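PDB 3QHA: putative oxidoreductase from Mycobacterium avium, which probably catalyses the NAD(P)-dependent oxidation of a hydroxy acid, as 3-hydroxyisobutyrate dehydrogenases and their relatives do, although its own substrate is not established. Local coordinates for residues B[255-258]-B[259-262]; B[31-34]-B[35-38]; B[61-64]-B[65-69]; B[88-91]-B[92-96]. All blocks are in the same frame, centred on the assembly; numbering follows the deposited sequence.

Contact 1: B[255-258]-B[259-262]; sequences GEKD and LSLA
The flat groups that meet here are peptide carbonyls, and they receive their donors differently: S260 N stands 40° out of the carbonyl plane of E256, above it, whereas L259 N, L261 N and A262 N are tilted less from the planes of G255, K257 and D258. These four bonds form the i to i+4 ladder of an alpha-helix, inside helix 245-268 of the all-helical C-terminal part of the chain. The shortest of these backbone bonds are 2.8 Å, from L259 N to G255 O and from A262 N to D258 O. S260 folds its hydroxyl back onto the preceding turn: with chi1 at 63°, OG lies between the backbone N and the carbonyl carbon and comes within 2.7 Å of K257 O and 3.0 Å of E256 O. One proton cannot serve both fully, and the acceptor it prefers is not settled. K257 has CG anti to its own N and bends at the next bond, which carries the chain along the helix surface and obliquely over L261, its CE 3.9 Å from L261 CD1. D258 OD1 makes a salt bridge to K181 NZ of the second subunit, and OD2 a hydrogen bond with N185 ND2 of that subunit. Both fall in the GxxGxGxxxKxxxN pattern that carries the catalytic lysine in related dehydrogenases, so this turn may lie near the second subunit's active site. E256 reaches H291 of its own chain. A water bridges K257 and S260, accepting from K257 NZ at 2.8 Å and donating to S260 OG at 2.9 Å.

Contact 2: B[31-34]-B[35-38]; sequences ATRM and TEWP
T35 turns its hydroxyl back onto T32, and OG1 donates to T32 O across a short 2.5 Å. The rotamer makes this possible: chi1 of 58° tucks OG1 between the backbone N and the carbonyl carbon, while CG2 lies beside the backbone N and passes 3.7 Å from A31 O. T32 O takes a second bond from T35 N, at 3.2 Å, which comes from well above the carbonyl plane, so hydroxyl and amide approach one oxygen from different directions. Further i to i+3 bonds continue the turn, from E36 N to R33 O and from W37 N to M34 O at 3.1 Å.

R33 starts with CG anti to its N (chi1 168°) and then bends at chi2, bringing the guanidinium round toward E36. NH1 forms a long salt bridge with E36 OE2 at 3.4 Å; guanidinium and carboxylate planes stand 82° apart, so the two groups do not pair side by side. R33 NE is held by H163 O instead. M34 runs out extended toward the sheet, and W37 CB lies 3.3 Å from M34 O.

The turn leads from helix 27-33 toward strand 41-44 in the Rossmann-type domain: M34 packs on L18 and Y20 of strand 18-21 and on V41 of strand 41-44, R33 and M34 touch W164, and W37 lies on A160 of helix 151-164 with NE1 bonded to L16 O.

Contact 3: B[61-64]-B[65-69]; sequences LADS and VADVA
S64 is the N-cap of the short helix 65-68, its side chain accepting from D67 N, at the point where the chain leaves strand 60-61 of the Rossmann-type domain. Among the hydrogen bonds, the capping one, from D67 N to S64 OG, is 3.1 Å long; the serine hydroxyl occupies the space between its backbone N and carbonyl carbon (chi1 62°), from where it faces the first turn. S64 O receives D67 N and V68 N only weakly, as the first backbone bonds of a loosely bonded helix. D67 OD2 in turn accepts from D63 N, one residue before the N-cap, on a nearly straight path of 168° and through the anti lone pair of that oxygen. This differs from a classical capping box, where the N-cap amide itself would be the donor.

Electrostatically, D63 OD2 and D67 OD2 are 4.0 Å apart, which would be unfavourable if both are charged; the D63 amide and the helix N terminus probably temper it at D67.

Apolar packing lies on the buried side, where V68 faces Y44 and A62 faces T42 of strand 41-44. Here the fit is tight, V68 CG2 pressing on A62 CB at 3.4 Å.

Contact 4: B[88-91]-B[92-96]; sequences VGEL and AGHAK
L91 O is gripped by two amides of the residues that follow, H94 N and A95 N, each 3.0 Å from it. They reach it differently: A95 N lies straight out along the C=O axis, at a C=O...N angle of 179°, whereas H94 N comes from above the carbonyl plane, 54° out of it. One turn earlier A92 N still makes the helical bond to V88 O, at 2.8 Å, and A92 CB sits 3.2 Å from the same oxygen.

Another carbonyl of this turn, that of E90, is met by a side chain. H94 ND1 donates to E90 O at 3.2 Å, almost linearly, and the oxygen lies in the plane of the imidazole, at its ring edge. A chi1 of -65°, which sets CG beside the backbone N of H94, swings the ring back over the last turn. ND1 therefore acts as donor here, and the E90 carboxylate, with OE2 4.7 Å away, would probably favour a protonated ring if it acts at all. A95 CB comes 3.5 Å from L91 O.

V88 packs on I76, and L91 on I74 and I76, of strand 73-76, and A92 meets L119 of helix 109-119. What results is a helix C terminus where a histidine ring N-H bonds to a last-turn carbonyl, at the end of helix 81-92 in the beta-alpha-beta crossover that joins the neighbouring parallel strands 73-76 and 100-103 of the Rossmann-type sheet.

How the contacts relate
From the N terminus, contact 2 comes first, turning the chain from helix 27-33 toward strand 41-44. Contact 3 then starts helix 65-68 after edge strand 60-61, and contact 4 ends helix 81-92 ahead of strand 100-103. All are local and run in series: none closes a long loop, nests or crosses. Contacts 3 and 4 nevertheless touch, A66 and A69 lying against H94 and V65 against E90 and L91, which ties helix 65-68 to helix 81-92. Contact 2 lies about 17 Å from contact 3, centre to centre. Contact 1, in the C-terminal helical part, is about 56 Å from contact 4 between centres, and it alone meets the second subunit.

Contact 1: B[255-258]-B[259-262]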
loop_
_atom_site.group_PDB
_atom_site.type_symbol
_atom_site.label_atom_id
_atom_site.label_comp_id
_atom_site.label_asym_id
_atom_site.label_seq_id
_atom_site.Cartn_x
_atom_site.Cartn_y
_atom_site.Cartn_z
ATOM N N GLY B 255 0.891 14.696 -7.465
ATOM C CA GLY B 255 1.310 13.497 -8.189
ATOM C C GLY B 255 2.067 13.796 -9.466
ATOM O O GLY B 255 3.132 13.236 -9.709
ATOM N N GLU B 256 1.512 14.688 -10.277
ATOM C CA GLU B 256 2.140 15.083 -11.533
ATOM C C GLU B 256 3.469 15.803 -11.301
ATOM O O GLU B 256 4.412 15.637 -12.074
ATOM C CB GLU B 256 1.178 15.946 -12.353
ATOM C CG GLU B 256 -0.006 15.145 -12.890
ATOM C CD GLU B 256 -0.957 15.965 -13.739
ATOM O OE1 GLU B 256 -0.755 17.191 -13.856
ATOM O OE2 GLU B 256 -1.912 15.380 -14.293
ATOM N N LYS B 257 3.553 16.583 -10.227
ATOM C CA LYS B 257 4.800 17.257 -9.886
ATOM C C LYS B 257 5.863 16.248 -9.429
ATOM O O LYS B 257 6.990 16.270 -9.929
ATOM C CB LYS B 257 4.567 18.345 -8.829
ATOM C CG LYS B 257 5.824 19.113 -8.404
ATOM C CD LYS B 257 6.567 19.744 -9.584
ATOM C CE LYS B 257 7.722 20.617 -9.108
ATOM N NZ LYS B 257 8.683 20.957 -10.198
ATOM N N ASP B 258 5.510 15.356 -8.503
ATOM C CA ASP B 258 6.468 14.347 -8.021
ATOM C C ASP B 258 6.869 13.354 -9.114
ATOM O O ASP B 258 8.046 13.001 -9.228
ATOM C CB ASP B 258 5.932 13.597 -6.792
ATOM C CG ASP B 258 6.084 14.392 -5.499
ATOM O OD1 ASP B 258 6.756 15.445 -5.504
ATOM O OD2 ASP B 258 5.534 13.956 -4.464
ATOM N N LEU B 259 5.903 12.914 -9.918
ATOM C CA LEU B 259 6.190 11.987 -11.015
ATOM C C LEU B 259 7.123 12.612 -12.053
ATOM O O LEU B 259 8.065 11.965 -12.508
ATOM C CB LEU B 259 4.900 11.485 -11.677
ATOM C CG LEU B 259 4.134 10.425 -10.876
ATOM C CD1 LEU B 259 2.777 10.130 -11.508
ATOM C CD2 LEU B 259 4.949 9.145 -10.744
ATOM N N SER B 260 6.877 13.871 -12.409
ATOM C CA SER B 260 7.733 14.573 -13.365
ATOM C C SER B 260 9.154 14.720 -12.826
ATOM O O SER B 260 10.123 14.492 -13.553
ATOM C CB SER B 260 7.158 15.947 -13.714
ATOM O OG SER B 260 7.095 16.778 -12.570
ATOM N N LEU B 261 9.272 15.096 -11.553
ATOM C CA LEU B 261 10.576 15.178 -10.896
ATOM C C LEU B 261 11.255 13.812 -10.848
ATOM O O LEU B 261 12.458 13.704 -11.088
ATOM C CB LEU B 261 10.449 15.744 -9.478
ATOM C CG LEU B 261 10.213 17.256 -9.364
ATOM C CD1 LEU B 261 9.887 17.636 -7.929
ATOM C CD2 LEU B 261 11.418 18.040 -9.863
ATOM N N ALA B 262 10.480 12.774 -10.548
ATOM C CA ALA B 262 11.009 11.413 -10.504
ATOM C C ALA B 262 11.500 10.971 -11.883
ATOM O O ALA B 262 12.541 10.329 -11.995
ATOM C CB ALA B 262 9.961 10.446 -9.977
HETATM O O HOH W 1 8.746 19.137 -12.285
#

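Contact 2: B[31-34]-B[35-38]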
loop_
_atom_site.group_PDB
_atom_site.type_symbol
_atom_site.label_atom_id
_atom_site.label_comp_id
_atom_site.label_asym_id
_atom_site.label_seq_id
_atom_site.Cartn_x
_atom_site.Cartn_y
_atom_site.Cartn_z
ATOM N N ALA B 31 -7.689 -23.413 8.731
ATOM C CA ALA B 31 -8.287 -24.583 9.376
ATOM C C ALA B 31 -7.974 -24.610 10.871
ATOM O O ALA B 31 -8.792 -25.071 11.672
ATOM C CB ALA B 31 -7.811 -25.868 8.704
ATOM N N THR B 32 -6.796 -24.112 11.245
ATOM C CA THR B 32 -6.415 -23.994 12.652
ATOM C C THR B 32 -7.319 -23.008 13.396
ATOM O O THR B 32 -7.712 -23.262 14.535
ATOM C CB THR B 32 -4.942 -23.555 12.806
ATOM O OG1 THR B 32 -4.089 -24.498 12.147
ATOM C CG2 THR B 32 -4.548 -23.476 14.276
ATOM N N ARG B 33 -7.639 -21.887 12.755
ATOM C CA ARG B 33 -8.587 -20.917 13.314
ATOM C C ARG B 33 -9.960 -21.565 13.512
ATOM O O ARG B 33 -10.638 -21.310 14.506
ATOM C CB ARG B 33 -8.699 -19.687 12.399
ATOM C CG ARG B 33 -9.852 -18.735 12.714
ATOM C CD ARG B 33 -9.672 -18.053 14.064
ATOM N NE ARG B 33 -10.768 -17.133 14.368
ATOM C CZ ARG B 33 -10.908 -16.472 15.517
ATOM N NH1 ARG B 33 -10.021 -16.619 16.498
ATOM N NH2 ARG B 33 -11.944 -15.657 15.690
ATOM N N MET B 34 -10.352 -22.414 12.565
ATOM C CA MET B 34 -11.643 -23.104 12.620
ATOM C C MET B 34 -11.773 -24.159 13.730
ATOM O O MET B 34 -12.884 -24.609 14.011
ATOM C CB MET B 34 -11.958 -23.747 11.270
ATOM C CG MET B 34 -12.207 -22.747 10.165
ATOM S SD MET B 34 -12.618 -23.547 8.610
ATOM C CE MET B 34 -12.572 -22.152 7.485
ATOM N N THR B 35 -10.667 -24.559 14.363
ATOM C CA THR B 35 -10.760 -25.464 15.518
ATOM C C THR B 35 -11.437 -24.776 16.710
ATOM O O THR B 35 -11.905 -25.443 17.634
ATOM C CB THR B 35 -9.384 -26.007 15.964
ATOM O OG1 THR B 35 -8.511 -24.920 16.289
ATOM C CG2 THR B 35 -8.761 -26.861 14.866
ATOM N N GLU B 36 -11.483 -23.444 16.676
ATOM C CA GLU B 36 -12.136 -22.648 17.714
ATOM C C GLU B 36 -13.631 -22.417 17.438
ATOM O O GLU B 36 -14.360 -21.956 18.318
ATOM C CB GLU B 36 -11.402 -21.310 17.880
ATOM C CG GLU B 36 -10.005 -21.462 18.483
ATOM C CD GLU B 36 -9.056 -20.343 18.087
ATOM O OE1 GLU B 36 -8.093 -20.616 17.333
ATOM O OE2 GLU B 36 -9.271 -19.192 18.526
ATOM N N TRP B 37 -14.078 -22.734 16.222
ATOM C CA TRP B 37 -15.499 -22.688 15.860
ATOM C C TRP B 37 -16.248 -23.762 16.649
ATOM O O TRP B 37 -15.772 -24.895 16.738
ATOM C CB TRP B 37 -15.654 -22.912 14.349
ATOM C CG TRP B 37 -17.067 -22.999 13.817
ATOM C CD1 TRP B 37 -17.683 -24.113 13.323
ATOM C CD2 TRP B 37 -18.011 -21.928 13.679
ATOM N NE1 TRP B 37 -18.956 -23.809 12.907
ATOM C CE2 TRP B 37 -19.183 -22.474 13.112
ATOM C CE3 TRP B 37 -17.983 -20.562 13.988
ATOM C CZ2 TRP B 37 -20.318 -21.704 12.848
ATOM C CZ3 TRP B 37 -19.115 -19.795 13.725
ATOM C CH2 TRP B 37 -20.265 -20.371 13.161
ATOM N N PRO B 38 -17.409 -23.413 17.245
ATOM C CA PRO B 38 -18.166 -24.406 18.020
ATOM C C PRO B 38 -18.583 -25.644 17.222
ATOM O O PRO B 38 -18.648 -26.739 17.777
ATOM C CB PRO B 38 -19.401 -23.626 18.485
ATOM C CG PRO B 38 -18.975 -22.212 18.487
ATOM C CD PRO B 38 -18.016 -22.073 17.345
#

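Contact 3: B[61-64]-B[65-69]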
loop_
_atom_site.group_PDB
_atom_site.type_symbol
_atom_site.label_atom_id
_atom_site.label_comp_id
_atom_site.label_asym_id
_atom_site.label_seq_id
_atom_site.Cartn_x
_atom_site.Cartn_y
_atom_site.Cartn_z
ATOM N N LEU B 61 -9.580 -35.603 12.084
ATOM C CA LEU B 61 -8.817 -35.967 10.896
ATOM C C LEU B 61 -9.603 -36.936 10.029
ATOM O O LEU B 61 -9.916 -38.048 10.456
ATOM C CB LEU B 61 -7.475 -36.589 11.288
ATOM C CG LEU B 61 -6.538 -35.721 12.133
ATOM C CD1 LEU B 61 -5.170 -36.374 12.236
ATOM C CD2 LEU B 61 -6.415 -34.314 11.567
ATOM N N ALA B 62 -9.924 -36.503 8.812
ATOM C CA ALA B 62 -10.622 -37.353 7.855
ATOM C C ALA B 62 -9.659 -38.371 7.257
ATOM O O ALA B 62 -8.447 -38.151 7.217
ATOM C CB ALA B 62 -11.254 -36.512 6.754
ATOM N N ASP B 63 -10.216 -39.487 6.801
ATOM C CA ASP B 63 -9.444 -40.550 6.167
ATOM C C ASP B 63 -9.308 -40.302 4.668
ATOM O O ASP B 63 -8.428 -40.867 4.014
ATOM C CB ASP B 63 -10.124 -41.904 6.404
ATOM C CG ASP B 63 -10.099 -42.331 7.864
ATOM O OD1 ASP B 63 -9.086 -42.073 8.551
ATOM O OD2 ASP B 63 -11.090 -42.940 8.325
ATOM N N SER B 64 -10.181 -39.453 4.130
ATOM C CA SER B 64 -10.257 -39.224 2.692
ATOM C C SER B 64 -11.085 -37.981 2.387
ATOM O O SER B 64 -11.765 -37.447 3.266
ATOM C CB SER B 64 -10.892 -40.437 2.000
ATOM O OG SER B 64 -12.217 -40.653 2.458
ATOM N N VAL B 65 -11.026 -37.528 1.139
ATOM C CA VAL B 65 -11.878 -36.430 0.678
ATOM C C VAL B 65 -13.358 -36.819 0.777
ATOM O O VAL B 65 -14.205 -35.986 1.111
ATOM C CB VAL B 65 -11.544 -36.026 -0.773
ATOM C CG1 VAL B 65 -12.542 -34.998 -1.294
ATOM C CG2 VAL B 65 -10.122 -35.481 -0.862
ATOM N N ALA B 66 -13.659 -38.086 0.497
ATOM C CA ALA B 66 -15.029 -38.603 0.576
ATOM C C ALA B 66 -15.571 -38.563 2.005
ATOM O O ALA B 66 -16.768 -38.361 2.217
ATOM C CB ALA B 66 -15.090 -40.029 0.028
ATOM N N ASP B 67 -14.682 -38.764 2.976
ATOM C CA ASP B 67 -15.029 -38.680 4.394
ATOM C C ASP B 67 -15.445 -37.253 4.771
ATOM O O ASP B 67 -16.412 -37.052 5.510
ATOM C CB ASP B 67 -13.831 -39.124 5.249
ATOM C CG ASP B 67 -14.205 -39.419 6.696
ATOM O OD1 ASP B 67 -15.410 -39.414 7.035
ATOM O OD2 ASP B 67 -13.279 -39.663 7.501
ATOM N N VAL B 68 -14.719 -36.270 4.238
ATOM C CA VAL B 68 -14.964 -34.855 4.536
ATOM C C VAL B 68 -16.342 -34.391 4.047
ATOM O O VAL B 68 -16.918 -33.452 4.599
ATOM C CB VAL B 68 -13.860 -33.955 3.921
ATOM C CG1 VAL B 68 -14.121 -32.486 4.224
ATOM C CG2 VAL B 68 -12.492 -34.364 4.444
ATOM N N ALA B 69 -16.876 -35.070 3.030
ATOM C CA ALA B 69 -18.175 -34.724 2.441
ATOM C C ALA B 69 -19.366 -34.762 3.411
ATOM O O ALA B 69 -20.433 -34.244 3.084
ATOM C CB ALA B 69 -18.460 -35.623 1.242
#

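Contact 4: B[88-91]-B[92-96]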
loop_
_atom_site.group_PDB
_atom_site.type_symbol
_atom_site.label_atom_id
_atom_site.label_comp_id
_atom_site.label_asym_id
_atom_site.label_seq_id
_atom_site.Cartn_x
_atom_site.Cartn_y
_atom_site.Cartn_z
ATOM N N VAL B 88 -13.894 -31.335 -5.746
ATOM C CA VAL B 88 -15.345 -31.125 -5.731
ATOM C C VAL B 88 -16.055 -32.275 -6.450
ATOM O O VAL B 88 -17.127 -32.705 -6.028
ATOM C CB VAL B 88 -15.782 -29.757 -6.343
ATOM C CG1 VAL B 88 -14.892 -28.622 -5.841
ATOM C CG2 VAL B 88 -15.794 -29.806 -7.869
ATOM N N GLY B 89 -15.446 -32.773 -7.527
ATOM C CA GLY B 89 -15.948 -33.953 -8.232
ATOM C C GLY B 89 -16.002 -35.190 -7.350
ATOM O O GLY B 89 -16.921 -35.999 -7.462
ATOM N N GLU B 90 -15.012 -35.331 -6.470
ATOM C CA GLU B 90 -14.968 -36.422 -5.493
ATOM C C GLU B 90 -16.004 -36.196 -4.386
ATOM O O GLU B 90 -16.702 -37.127 -3.984
ATOM C CB GLU B 90 -13.552 -36.541 -4.906
ATOM C CG GLU B 90 -13.389 -37.476 -3.699
ATOM C CD GLU B 90 -13.401 -38.955 -4.055
ATOM O OE1 GLU B 90 -13.584 -39.296 -5.243
ATOM O OE2 GLU B 90 -13.221 -39.783 -3.134
ATOM N N LEU B 91 -16.090 -34.959 -3.898
ATOM C CA LEU B 91 -17.080 -34.582 -2.882
ATOM C C LEU B 91 -18.527 -34.722 -3.371
ATOM O O LEU B 91 -19.422 -35.049 -2.588
ATOM C CB LEU B 91 -16.857 -33.134 -2.427
ATOM C CG LEU B 91 -15.621 -32.814 -1.584
ATOM C CD1 LEU B 91 -15.462 -31.303 -1.442
ATOM C CD2 LEU B 91 -15.706 -33.478 -0.219
ATOM N N ALA B 92 -18.745 -34.470 -4.661
ATOM C CA ALA B 92 -20.093 -34.403 -5.240
ATOM C C ALA B 92 -20.875 -35.713 -5.127
ATOM O O ALA B 92 -22.105 -35.696 -5.040
ATOM C CB ALA B 92 -20.019 -33.961 -6.701
ATOM N N GLY B 93 -20.162 -36.837 -5.127
ATOM C CA GLY B 93 -20.787 -38.155 -4.992
ATOM C C GLY B 93 -21.075 -38.590 -3.562
ATOM O O GLY B 93 -21.675 -39.646 -3.351
ATOM N N HIS B 94 -20.653 -37.790 -2.580
ATOM C CA HIS B 94 -20.798 -38.154 -1.162
ATOM C C HIS B 94 -21.507 -37.118 -0.275
ATOM O O HIS B 94 -22.015 -37.471 0.791
ATOM C CB HIS B 94 -19.420 -38.460 -0.567
ATOM C CG HIS B 94 -18.755 -39.660 -1.167
ATOM N ND1 HIS B 94 -17.857 -39.570 -2.210
ATOM C CD2 HIS B 94 -18.855 -40.978 -0.870
ATOM C CE1 HIS B 94 -17.433 -40.780 -2.529
ATOM N NE2 HIS B 94 -18.024 -41.653 -1.731
ATOM N N ALA B 95 -21.539 -35.856 -0.697
ATOM C CA ALA B 95 -22.126 -34.786 0.115
ATOM C C ALA B 95 -23.654 -34.851 0.114
ATOM O O ALA B 95 -24.266 -35.116 -0.920
ATOM C CB ALA B 95 -21.653 -33.425 -0.388
ATOM N N LYS B 96 -24.262 -34.605 1.274
ATOM C CA LYS B 96 -25.720 -34.597 1.396
ATOM C C LYS B 96 -26.297 -33.345 0.734
ATOM O O LYS B 96 -25.628 -32.311 0.685
ATOM C CB LYS B 96 -26.139 -34.644 2.868
#